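Local coordinates for like-Sm ribonucleoprotein core (Methanococcus vannielii SB, PDB 5MKI) that probably binds RNA, binds uridine monophosphate, and assembles as a seven-membered ring of the archaeal Sm-like family, at residues G12-I15 against N16-V19. Sequence-based numbering, arbitrary orientation.
Sequences GKSI and NTNV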
ATOM      1  N   GLY A  12     -17.147  17.097   8.126  1.00 27.66           N
ATOM      2  CA  GLY A  12     -17.169  18.319   8.906  1.00 26.68           C
ATOM      3  C   GLY A  12     -18.566  18.696   9.360  1.00 34.02           C
ATOM      4  O   GLY A  12     -18.740  19.230  10.455  1.00 38.70           O
ATOM      5  N   LYS A  13     -19.582  18.408   8.533  1.00 30.66           N
ATOM      6  CA  LYS A  13     -20.966  18.668   8.925  1.00 36.01           C
ATOM      7  C   LYS A  13     -21.464  17.701   9.993  1.00 37.64           C
ATOM      8  O   LYS A  13     -22.409  18.032  10.720  1.00 34.64           O
ATOM      9  CB  LYS A  13     -21.888  18.592   7.704  1.00 29.84           C
ATOM     10  CG  LYS A  13     -21.520  19.569   6.597  1.00 36.48           C
ATOM     11  CD  LYS A  13     -22.448  19.428   5.385  1.00 38.65           C
ATOM     12  CE  LYS A  13     -22.419  20.685   4.516  1.00 44.78           C
ATOM     13  NZ  LYS A  13     -21.061  21.308   4.534  1.00 43.36           N
ATOM     14  N   SER A  14     -20.863  16.513  10.092  1.00 33.72           N
ATOM     15  CA  SER A  14     -21.257  15.501  11.062  1.00 28.59           C
ATOM     16  C   SER A  14     -20.503  15.604  12.374  1.00 28.51           C
ATOM     17  O   SER A  14     -20.634  14.703  13.211  1.00 28.63           O
ATOM     18  CB  SER A  14     -21.052  14.102  10.485  1.00 28.14           C
ATOM     19  OG  SER A  14     -21.937  13.860   9.423  1.00 28.80           O
ATOM     20  N   ILE A  15     -19.709  16.660  12.572  1.00 26.29           N
ATOM     21  CA  ILE A  15     -19.028  16.829  13.847  1.00 27.36           C
ATOM     22  C   ILE A  15     -20.070  16.879  14.960  1.00 35.40           C
ATOM     23  O   ILE A  15     -21.120  17.528  14.829  1.00 30.46           O
ATOM     24  CB  ILE A  15     -18.152  18.091  13.864  1.00 30.82           C
ATOM     25  CG1 ILE A  15     -16.931  17.937  12.936  1.00 28.82           C
ATOM     26  CG2 ILE A  15     -17.682  18.378  15.291  1.00 30.10           C
ATOM     27  CD1 ILE A  15     -15.866  16.964  13.451  1.00 26.35           C
ATOM     28  N   ASN A  16     -19.791  16.152  16.045  1.00 31.55           N
ATOM     29  CA  ASN A  16     -20.644  16.088  17.235  1.00 31.43           C
ATOM     30  C   ASN A  16     -21.999  15.457  16.931  1.00 33.79           C
ATOM     31  O   ASN A  16     -23.010  15.806  17.542  1.00 35.04           O
ATOM     32  CB  ASN A  16     -20.810  17.469  17.874  1.00 34.70           C
ATOM     33  CG  ASN A  16     -19.550  17.927  18.555  1.00 34.27           C
ATOM     34  OD1 ASN A  16     -18.875  17.131  19.209  1.00 38.46           O
ATOM     35  ND2 ASN A  16     -19.205  19.199  18.393  1.00 34.44           N
ATOM     36  N   THR A  17     -22.020  14.539  15.966  1.00 32.19           N
ATOM     37  CA  THR A  17     -23.122  13.613  15.760  1.00 32.43           C
ATOM     38  C   THR A  17     -22.558  12.197  15.741  1.00 34.38           C
ATOM     39  O   THR A  17     -21.339  11.990  15.749  1.00 34.13           O
ATOM     40  CB  THR A  17     -23.890  13.914  14.465  1.00 33.76           C
ATOM     41  OG1 THR A  17     -23.087  13.557  13.328  1.00 34.00           O
ATOM     42  CG2 THR A  17     -24.255  15.393  14.388  1.00 33.57           C
ATOM     43  N   ASN A  18     -23.456  11.216  15.712  1.00 29.81           N
ATOM     44  CA  ASN A  18     -23.070   9.811  15.716  1.00 33.93           C
ATOM     45  C   ASN A  18     -22.858   9.302  14.295  1.00 35.07           C
ATOM     46  O   ASN A  18     -23.721   9.489  13.428  1.00 33.29           O
ATOM     47  CB  ASN A  18     -24.135   8.967  16.415  1.00 36.29           C
ATOM     48  CG  ASN A  18     -23.552   7.753  17.088  1.00 42.41           C
ATOM     49  OD1 ASN A  18     -23.301   6.729  16.452  1.00 48.09           O
ATOM     50  ND2 ASN A  18     -23.311   7.867  18.386  1.00 42.85           N
ATOM     51  N   VAL A  19     -21.711   8.656  14.056  1.00 32.52           N
ATOM     52  CA  VAL A  19     -21.418   8.096  12.742  1.00 29.41           C
ATOM     53  C   VAL A  19     -21.070   6.624  12.896  1.00 24.99           C
ATOM     54  O   VAL A  19     -20.664   6.163  13.962  1.00 30.88           O
ATOM     55  CB  VAL A  19     -20.287   8.856  12.014  1.00 29.76           C
ATOM     56  CG1 VAL A  19     -20.674  10.337  11.874  1.00 29.40           C
ATOM     57  CG2 VAL A  19     -18.935   8.677  12.744  1.00 23.54           C
TER
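The carbonyl oxygen of S14 is gripped twice by T17. Its hydroxyl OG1 donates to S14 O at 2.7 Å, and T17 N reaches the same S14 O at 3.1 Å with an N-H...O angle of 143°. Both donors approach from one face of the carbonyl plane; the amide stands well above it, the hydroxyl is tilted less. The hydroxyl owes its place to chi1 of 71°, which sets OG1 between the backbone N and the carbonyl carbon of T17 and so turns it back over the turn. From there OG1 also lies 3.5 Å from S14 CB, whose other neighbour is V19 CG1 at 4.0 Å, a van der Waals contact from V19 in strand 18-23. At the corners of the bend, I15 CG2 approaches N16 ND2 at 3.6 Å, the two side chains crossing at a slant. The backbone bond from T17 N closes a type II beta turn, S14 to T17, with I15 and N16 at its corners; N16, with a positive phi of 64°, takes the left-handed conformation usual at the third position of such a turn. This turn joins the short N-terminal helix 9-13 to the first strand of the Sm fold, a strongly bent antiparallel sheet. Further out, N16 OD1 is hydrogen-bonded to K34 NZ, and backbone hydrogen bonds between L33 and both N16 and T17 tie the exit of the turn to strand 28-36. S14 and V19 both pack on the C-terminal L72, while S14 OG makes a weak bond to A10 O in the helix. I15 packs on T4 of a neighbouring subunit. One residue past T17 lies N18, a calcium ligand in a structure of this protein, although no calcium is bound to this chain here.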